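Local coordinates for hypothetical protein (Legionella pneumophila subsp. pneumophila, PDB 2IM9) that is of unknown function but belongs to the N-acetylmuramoyl-L-alanine amidase-like family of the papain-like peptidase clan, which suggests a cell-wall amidase or peptidase, at residues A[241-252]-A[306-316]. Residues are numbered along the deposited sequence; the frame is centred on the assembly and turned at random.
Sequences IPNGAVIEIIRP and SPTIKGINIQV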
# COMPACT_ATOMS: atom_id res chain seq x y z
N ILE A 241 12.83 7.85 11.61
CA ILE A 241 11.90 7.55 10.53
C ILE A 241 11.95 8.77 9.60
O ILE A 241 11.64 9.88 10.03
CB ILE A 241 10.49 7.31 11.08
CG1 ILE A 241 10.48 6.12 12.05
CG2 ILE A 241 9.49 7.15 9.93
CD1 ILE A 241 9.15 5.86 12.76
N PRO A 242 12.35 8.57 8.32
CA PRO A 242 12.54 9.70 7.39
C PRO A 242 11.23 10.27 6.88
O PRO A 242 10.27 9.54 6.70
CB PRO A 242 13.29 9.06 6.20
CG PRO A 242 13.61 7.68 6.58
CD PRO A 242 12.68 7.28 7.70
N ASN A 243 11.21 11.57 6.62
CA ASN A 243 10.08 12.18 5.93
C ASN A 243 9.83 11.48 4.59
O ASN A 243 10.78 11.22 3.83
CB ASN A 243 10.33 13.67 5.72
CG ASN A 243 9.09 14.41 5.25
OD1 ASN A 243 8.03 14.31 5.86
ND2 ASN A 243 9.23 15.16 4.16
N GLY A 244 8.57 11.16 4.32
CA GLY A 244 8.17 10.54 3.05
C GLY A 244 8.35 9.03 3.03
O GLY A 244 8.16 8.40 1.99
N ALA A 245 8.72 8.44 4.17
CA ALA A 245 8.86 6.97 4.21
C ALA A 245 7.48 6.31 4.12
O ALA A 245 6.45 6.95 4.40
CB ALA A 245 9.59 6.53 5.47
N VAL A 246 7.46 5.05 3.71
CA VAL A 246 6.25 4.24 3.73
C VAL A 246 6.26 3.42 5.01
O VAL A 246 7.26 2.72 5.27
CB VAL A 246 6.19 3.29 2.49
CG1 VAL A 246 5.02 2.32 2.63
CG2 VAL A 246 6.10 4.13 1.17
N ILE A 247 5.19 3.55 5.80
CA ILE A 247 5.05 2.81 7.08
C ILE A 247 3.99 1.73 6.93
O ILE A 247 2.86 2.04 6.55
CB ILE A 247 4.59 3.75 8.23
CG1 ILE A 247 5.63 4.84 8.48
CG2 ILE A 247 4.35 2.95 9.50
CD1 ILE A 247 5.07 5.96 9.36
N GLU A 248 4.37 0.48 7.19
CA GLU A 248 3.44 -0.65 7.18
C GLU A 248 3.19 -1.18 8.59
O GLU A 248 4.11 -1.30 9.40
CB GLU A 248 3.96 -1.78 6.28
CG GLU A 248 4.04 -1.36 4.81
CD GLU A 248 4.84 -2.30 3.92
OE1 GLU A 248 5.44 -3.28 4.43
OE2 GLU A 248 4.84 -2.06 2.69
N ILE A 249 1.93 -1.52 8.86
CA ILE A 249 1.55 -1.98 10.18
C ILE A 249 1.60 -3.51 10.20
O ILE A 249 0.94 -4.14 9.38
CB ILE A 249 0.13 -1.47 10.57
CG1 ILE A 249 0.03 0.07 10.50
CG2 ILE A 249 -0.29 -2.05 11.93
CD1 ILE A 249 1.10 0.83 11.30
N ILE A 250 2.37 -4.08 11.14
CA ILE A 250 2.75 -5.50 11.08
C ILE A 250 2.07 -6.34 12.15
O ILE A 250 2.09 -5.97 13.34
CB ILE A 250 4.30 -5.65 11.20
CG1 ILE A 250 5.02 -4.75 10.17
CG2 ILE A 250 4.73 -7.13 11.07
CD1 ILE A 250 4.57 -4.94 8.71
N ARG A 251 1.49 -7.45 11.73
CA ARG A 251 0.85 -8.41 12.61
C ARG A 251 1.53 -9.77 12.37
O ARG A 251 1.12 -10.51 11.46
CB ARG A 251 -0.64 -8.47 12.31
CG ARG A 251 -1.36 -7.14 12.48
CD ARG A 251 -2.85 -7.30 12.53
NE ARG A 251 -3.54 -6.05 12.29
CZ ARG A 251 -4.74 -5.77 12.78
NH1 ARG A 251 -5.37 -6.67 13.55
NH2 ARG A 251 -5.33 -4.61 12.49
N PRO A 252 2.56 -10.10 13.18
CA PRO A 252 3.41 -11.28 12.96
C PRO A 252 2.67 -12.60 13.05
O PRO A 252 3.06 -13.56 12.39
CB PRO A 252 4.44 -11.22 14.09
CG PRO A 252 4.39 -9.83 14.58
CD PRO A 252 3.00 -9.32 14.35
N SER A 306 -3.94 -3.84 20.78
CA SER A 306 -4.28 -4.96 19.90
C SER A 306 -3.53 -6.25 20.26
O SER A 306 -2.31 -6.23 20.47
CB SER A 306 -4.00 -4.59 18.44
OG SER A 306 -4.06 -5.74 17.61
N PRO A 307 -4.24 -7.39 20.32
CA PRO A 307 -3.50 -8.63 20.54
C PRO A 307 -2.59 -9.02 19.37
O PRO A 307 -1.63 -9.75 19.58
CB PRO A 307 -4.62 -9.66 20.71
CG PRO A 307 -5.77 -9.10 19.99
CD PRO A 307 -5.69 -7.62 20.19
N THR A 308 -2.87 -8.52 18.16
CA THR A 308 -2.15 -9.00 16.97
C THR A 308 -1.17 -8.01 16.35
O THR A 308 -0.22 -8.42 15.69
CB THR A 308 -3.13 -9.44 15.87
OG1 THR A 308 -4.04 -8.37 15.59
CG2 THR A 308 -3.94 -10.66 16.35
N ILE A 309 -1.41 -6.71 16.53
CA ILE A 309 -0.48 -5.70 15.99
C ILE A 309 0.75 -5.61 16.90
O ILE A 309 0.61 -5.41 18.10
CB ILE A 309 -1.13 -4.31 15.85
CG1 ILE A 309 -2.40 -4.38 14.99
CG2 ILE A 309 -0.12 -3.30 15.26
CD1 ILE A 309 -3.27 -3.10 15.07
N LYS A 310 1.95 -5.77 16.35
CA LYS A 310 3.16 -5.80 17.18
C LYS A 310 4.23 -4.78 16.79
O LYS A 310 5.23 -4.64 17.50
CB LYS A 310 3.79 -7.20 17.19
CG LYS A 310 2.93 -8.29 17.86
CD LYS A 310 2.76 -8.04 19.35
CE LYS A 310 1.78 -9.03 19.98
NZ LYS A 310 1.66 -8.80 21.44
N GLY A 311 4.07 -4.12 15.65
CA GLY A 311 5.04 -3.08 15.29
C GLY A 311 4.94 -2.56 13.87
O GLY A 311 3.91 -2.72 13.21
N ILE A 312 6.02 -1.94 13.41
CA ILE A 312 6.00 -1.29 12.08
C ILE A 312 7.21 -1.61 11.20
O ILE A 312 8.30 -1.83 11.70
CB ILE A 312 5.91 0.25 12.23
CG1 ILE A 312 7.11 0.83 13.00
CG2 ILE A 312 4.56 0.64 12.84
CD1 ILE A 312 7.11 2.38 13.04
N ASN A 313 7.00 -1.59 9.89
CA ASN A 313 8.07 -1.74 8.89
C ASN A 313 8.22 -0.40 8.20
O ASN A 313 7.22 0.30 7.98
CB ASN A 313 7.70 -2.88 7.91
CG ASN A 313 8.66 -2.99 6.73
OD1 ASN A 313 8.56 -2.24 5.75
ND2 ASN A 313 9.56 -3.94 6.80
N ILE A 314 9.46 -0.04 7.86
CA ILE A 314 9.74 1.26 7.24
C ILE A 314 10.52 1.06 5.94
O ILE A 314 11.56 0.40 5.92
CB ILE A 314 10.56 2.20 8.18
CG1 ILE A 314 9.89 2.35 9.56
CG2 ILE A 314 10.73 3.59 7.56
CD1 ILE A 314 10.32 1.31 10.58
N GLN A 315 10.00 1.66 4.86
CA GLN A 315 10.66 1.63 3.56
C GLN A 315 10.82 3.05 3.05
O GLN A 315 10.04 3.94 3.39
CB GLN A 315 9.81 0.86 2.57
CG GLN A 315 9.80 -0.63 2.83
CD GLN A 315 8.97 -1.33 1.82
OE1 GLN A 315 7.73 -1.24 1.85
NE2 GLN A 315 9.63 -2.03 0.89
N VAL A 316 11.86 3.27 2.24
CA VAL A 316 12.05 4.57 1.61
C VAL A 316 12.07 4.41 0.10
O VAL A 316 12.30 3.31 -0.40
CB VAL A 316 13.33 5.29 2.06
CG1 VAL A 316 13.29 5.60 3.56
CG2 VAL A 316 14.56 4.44 1.73
O HOH W 1 7.01 -0.26 4.67
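With CG beside its backbone N (chi1 -60°) and the chain extended from there to NE, Arg251 carries its guanidinium over Ile309, whose CG1 lies under one face, offset toward the rim, 3.4 Å from NE. From there Arg251 NH1 gives Thr308 OG1 a rather bent hydrogen bond of 3.0 Å, tilted out of the guanidinium plane; the hydroxyl sits between the backbone N and the carbonyl carbon of Thr308 (chi1 54°). Arg251 NE is hydrogen-bonded to Ser267 OG on strand 264-275, and Trp254 makes a cation-pi contact with the same arginine. In the loop bearing that threonine, Ser306 OG accepts from the amides of Thr308 and Ile309, an ST turn and ST motif combined.

Next comes a classic beta bulge: Lys310 and Gly311 both face Ile250, whose O accepts from Lys310 N and whose N donates to Gly311 O. Beyond it the strands pair antiparallel, Glu248 with Asn313 and Val246 with Gln315 each exchanging two backbone bonds. Glu248 and Asn313 point the same way, carboxylate and amide planes 22° apart. A water bridges Asn313 OD1, 2.7 Å away, and Val246 O, while Asn142 holds Glu248 OE1 and Asp153 takes a bond from Asn313 ND2.

The opposite face is apolar: Ile249 CD1 meets Ile312 CG2 at 3.8 Å, and from the loop before the strand Ile241 reaches Ile312 tip to tip through their CD1 atoms. Pro242, which opens a type II turn ending at Ala245, lies across Val316 at about a right angle, CG 3.7 Å from Val316 CG1.

These are inner strands of an antiparallel sheet: strand 264-275 pairs with 246-254, strand 214-223 with 311-317, and helix 296-303 covers the isoleucine face through Leu296, Tyr299 and Leu300.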